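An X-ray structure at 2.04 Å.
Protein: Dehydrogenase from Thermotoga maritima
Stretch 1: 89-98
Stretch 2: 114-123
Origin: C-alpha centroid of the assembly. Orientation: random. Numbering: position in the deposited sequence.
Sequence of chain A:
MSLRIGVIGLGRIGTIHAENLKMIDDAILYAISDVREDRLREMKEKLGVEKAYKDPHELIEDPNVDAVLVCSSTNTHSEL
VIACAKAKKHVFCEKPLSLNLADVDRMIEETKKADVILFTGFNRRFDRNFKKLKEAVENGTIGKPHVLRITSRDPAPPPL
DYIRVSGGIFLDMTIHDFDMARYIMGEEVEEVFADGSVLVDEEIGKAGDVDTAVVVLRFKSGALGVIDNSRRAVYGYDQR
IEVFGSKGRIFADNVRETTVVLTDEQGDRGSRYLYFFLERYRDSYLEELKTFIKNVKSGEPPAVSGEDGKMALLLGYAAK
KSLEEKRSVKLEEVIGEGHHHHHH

Stretch 1 (89-98) KHVFCEKPLS
Stretch 2, residues 114-123: ADVILFTGFN

Two neighbouring strands, 90-94 and 118-121, run parallel, with axes 4.7 Å apart at closest approach and a crossing angle of -22°. The register pairs V91 with L118, F92 with F119 and C93 with T120, at CA-CA distances of 5.2, 4.6 and 5.3 Å. Phi/psi values are extended from V91 (-133/130) to C93 (-121/125) and from L118 (-118/110) to T120 (-94/134); G121 departs at -81/61.

As parallel pairing requires, V91 and C93 spend both backbone polar groups on this neighbour. V91 N donates to I117 O at 2.9 Å and V91 O accepts from F119 N at 2.9 Å; C93 N donates to F119 O at 2.9 Å and C93 O accepts from G121 N at 2.8 Å, the last more bent, at 140° against 161-171° for the others. I117, F119 and G121 supply the other half of the ladder. Two CA-H...O contacts accompany it, L118 CA to V91 O and F92 CA to F119 O, both 3.4 Å.

Before the ladder starts, a side chain takes the acceptor's place. H90, with chi1 m and chi2 -60°, brings ND1 to 3.1 Å from I117 N, which donates at 168° near the ring plane. ND1 is therefore an unprotonated acceptor. This follows D115, which closes a helix in a Schellman motif at phi/psi 60/42, and V116, whose CG2 lies 3.7 Å from K89 O.

F92 and F119, both chi1 t, share one face of the sheet. Their rings meet obliquely, planes at 33° and centroids 5.5 Å apart, with F92 CD1 3.4 Å from F119 CD2. F92 CZ also reaches G121 CA at 3.5 Å; a CB on G121 would lie 2.9 Å from that CZ, a clash, so the ring occupies space that glycine leaves free. On the other face, L118 (t, p) places CD1 4.0 Å from V91 CG1 and 4.4 Å from both C93 CB and L97 CD2. L97 (m, t) follows the cis peptide before P96 and sets CD1 3.8 Å from T120 OG1, a hydroxyl hydrogen-bonded elsewhere in the structure.

At the far end, water carries polarity across. Water 2 lies 2.5 Å from E94 OE1 and 2.7 Å from G121 O, and water 1 lies 2.7 Å from E94 OE2 and 3.0 Å from N123 OD1; each has more acceptors in reach than protons, so not all can be served at once. E94, chi1 -98° between wells, also accepts a weak bond from K95 N to its OE2 at 3.3 Å. Stretch 2 then turns, F122 N donating to T120 O at 2.9 Å.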

# COMPACT_ATOMS: atom_id res chain seq x y z
N LYS A 89 -48.35 9.53 4.52
CA LYS A 89 -47.08 9.50 5.29
C LYS A 89 -45.87 9.27 4.38
O LYS A 89 -45.85 8.31 3.62
CB LYS A 89 -47.09 8.33 6.31
CG LYS A 89 -48.25 8.40 7.34
CD LYS A 89 -48.36 9.83 7.93
CE LYS A 89 -49.58 9.95 8.86
NZ LYS A 89 -49.50 8.97 9.99
N HIS A 90 -44.83 10.09 4.52
CA HIS A 90 -43.58 9.90 3.76
C HIS A 90 -42.96 8.55 4.09
O HIS A 90 -43.00 8.13 5.24
CB HIS A 90 -42.62 11.01 4.10
CG HIS A 90 -43.10 12.35 3.65
ND1 HIS A 90 -43.35 12.64 2.32
CD2 HIS A 90 -43.38 13.48 4.34
CE1 HIS A 90 -43.75 13.89 2.22
NE2 HIS A 90 -43.78 14.43 3.43
N VAL A 91 -42.43 7.84 3.09
CA VAL A 91 -42.05 6.45 3.34
C VAL A 91 -40.65 6.09 2.82
O VAL A 91 -40.29 6.41 1.66
CB VAL A 91 -43.16 5.41 2.86
CG1 VAL A 91 -43.55 5.61 1.42
CG2 VAL A 91 -42.70 3.96 3.06
N PHE A 92 -39.86 5.46 3.70
CA PHE A 92 -38.57 4.87 3.31
C PHE A 92 -38.79 3.37 3.33
O PHE A 92 -39.38 2.84 4.29
CB PHE A 92 -37.49 5.30 4.32
CG PHE A 92 -36.18 4.52 4.24
CD1 PHE A 92 -35.07 5.05 3.58
CD2 PHE A 92 -36.07 3.26 4.84
CE1 PHE A 92 -33.85 4.31 3.50
CE2 PHE A 92 -34.87 2.53 4.79
CZ PHE A 92 -33.75 3.06 4.10
N CYS A 93 -38.36 2.68 2.26
CA CYS A 93 -38.50 1.23 2.19
C CYS A 93 -37.14 0.55 2.01
O CYS A 93 -36.42 0.82 1.03
CB CYS A 93 -39.43 0.83 1.02
SG CYS A 93 -39.91 -0.91 1.00
N GLU A 94 -36.83 -0.38 2.90
CA GLU A 94 -35.60 -1.15 2.78
C GLU A 94 -35.58 -1.90 1.44
O GLU A 94 -36.65 -2.22 0.86
CB GLU A 94 -35.46 -2.16 3.95
CG GLU A 94 -34.54 -1.66 5.09
CD GLU A 94 -33.19 -1.17 4.54
OE1 GLU A 94 -32.71 -0.08 4.93
OE2 GLU A 94 -32.60 -1.88 3.69
N LYS A 95 -34.37 -2.17 0.96
CA LYS A 95 -34.13 -3.03 -0.16
C LYS A 95 -34.67 -4.42 0.15
O LYS A 95 -34.55 -4.89 1.29
CB LYS A 95 -32.60 -3.14 -0.42
CG LYS A 95 -32.15 -4.43 -1.18
CD LYS A 95 -31.94 -5.66 -0.28
CE LYS A 95 -31.22 -6.76 -1.02
NZ LYS A 95 -31.48 -8.13 -0.44
N PRO A 96 -35.27 -5.11 -0.86
CA PRO A 96 -35.70 -4.56 -2.13
C PRO A 96 -37.14 -4.09 -1.96
O PRO A 96 -37.85 -4.60 -1.10
CB PRO A 96 -35.69 -5.77 -3.04
CG PRO A 96 -36.17 -6.84 -2.15
CD PRO A 96 -35.47 -6.56 -0.81
N LEU A 97 -37.55 -3.11 -2.77
CA LEU A 97 -38.92 -2.63 -2.75
C LEU A 97 -39.89 -3.80 -2.81
O LEU A 97 -40.73 -3.97 -1.94
CB LEU A 97 -39.15 -1.74 -3.97
CG LEU A 97 -38.65 -0.32 -3.88
CD1 LEU A 97 -39.20 0.46 -5.08
CD2 LEU A 97 -39.10 0.31 -2.56
N SER A 98 -39.77 -4.59 -3.86
CA SER A 98 -40.52 -5.83 -4.00
C SER A 98 -39.80 -6.66 -5.05
O SER A 98 -38.99 -6.13 -5.83
CB SER A 98 -41.97 -5.57 -4.44
OG SER A 98 -42.64 -6.82 -4.56
N ALA A 114 -50.49 10.26 -3.77
CA ALA A 114 -50.61 10.88 -2.44
C ALA A 114 -49.65 12.06 -2.24
O ALA A 114 -49.72 12.76 -1.25
CB ALA A 114 -50.40 9.84 -1.30
N ASP A 115 -48.74 12.26 -3.18
CA ASP A 115 -47.74 13.30 -3.06
C ASP A 115 -46.85 13.11 -1.83
O ASP A 115 -46.57 14.09 -1.14
CB ASP A 115 -48.39 14.69 -2.99
CG ASP A 115 -47.39 15.80 -3.26
OD1 ASP A 115 -46.58 15.62 -4.20
OD2 ASP A 115 -47.41 16.85 -2.56
N VAL A 116 -46.44 11.87 -1.54
CA VAL A 116 -45.46 11.66 -0.44
C VAL A 116 -44.22 11.02 -1.04
O VAL A 116 -44.32 10.35 -2.07
CB VAL A 116 -45.99 10.70 0.65
CG1 VAL A 116 -47.25 11.29 1.36
CG2 VAL A 116 -46.29 9.36 0.05
N ILE A 117 -43.08 11.20 -0.37
CA ILE A 117 -41.78 10.62 -0.75
C ILE A 117 -41.81 9.10 -0.66
O ILE A 117 -42.32 8.54 0.31
CB ILE A 117 -40.69 11.15 0.22
CG1 ILE A 117 -40.47 12.63 -0.00
CG2 ILE A 117 -39.38 10.45 0.07
CD1 ILE A 117 -39.59 13.24 1.09
N LEU A 118 -41.23 8.47 -1.67
CA LEU A 118 -40.86 7.06 -1.64
C LEU A 118 -39.33 6.98 -1.82
O LEU A 118 -38.82 7.29 -2.88
CB LEU A 118 -41.57 6.24 -2.73
CG LEU A 118 -41.13 4.76 -2.84
CD1 LEU A 118 -41.18 4.06 -1.46
CD2 LEU A 118 -41.99 3.99 -3.86
N PHE A 119 -38.63 6.60 -0.77
CA PHE A 119 -37.15 6.55 -0.75
C PHE A 119 -36.76 5.07 -0.68
O PHE A 119 -37.22 4.35 0.19
CB PHE A 119 -36.66 7.26 0.52
CG PHE A 119 -35.15 7.51 0.58
CD1 PHE A 119 -34.66 8.82 0.59
CD2 PHE A 119 -34.25 6.46 0.65
CE1 PHE A 119 -33.30 9.09 0.68
CE2 PHE A 119 -32.87 6.71 0.71
CZ PHE A 119 -32.41 8.04 0.72
N THR A 120 -35.93 4.61 -1.61
CA THR A 120 -35.53 3.23 -1.67
C THR A 120 -34.22 3.08 -0.91
O THR A 120 -33.30 3.87 -1.10
CB THR A 120 -35.27 2.78 -3.12
OG1 THR A 120 -36.51 2.83 -3.84
CG2 THR A 120 -34.75 1.32 -3.17
N GLY A 121 -34.14 2.05 -0.07
CA GLY A 121 -33.02 1.90 0.84
C GLY A 121 -31.77 1.28 0.21
O GLY A 121 -31.33 0.21 0.65
N PHE A 122 -31.20 1.93 -0.82
CA PHE A 122 -29.87 1.50 -1.33
C PHE A 122 -28.77 2.17 -0.51
O PHE A 122 -28.27 3.23 -0.87
CB PHE A 122 -29.75 1.77 -2.82
CG PHE A 122 -30.56 0.81 -3.66
CD1 PHE A 122 -30.50 -0.56 -3.40
CD2 PHE A 122 -31.34 1.27 -4.70
CE1 PHE A 122 -31.22 -1.45 -4.18
CE2 PHE A 122 -32.03 0.39 -5.51
CZ PHE A 122 -32.02 -0.98 -5.23
N ASN A 123 -28.47 1.60 0.65
CA ASN A 123 -27.56 2.24 1.59
C ASN A 123 -26.12 2.41 1.09
O ASN A 123 -25.42 3.29 1.53
CB ASN A 123 -27.52 1.48 2.94
CG ASN A 123 -27.02 0.05 2.78
OD1 ASN A 123 -27.67 -0.77 2.13
ND2 ASN A 123 -25.86 -0.26 3.37
O HOH W 1 -30.04 -2.35 3.14
O HOH W 2 -30.99 0.75 3.26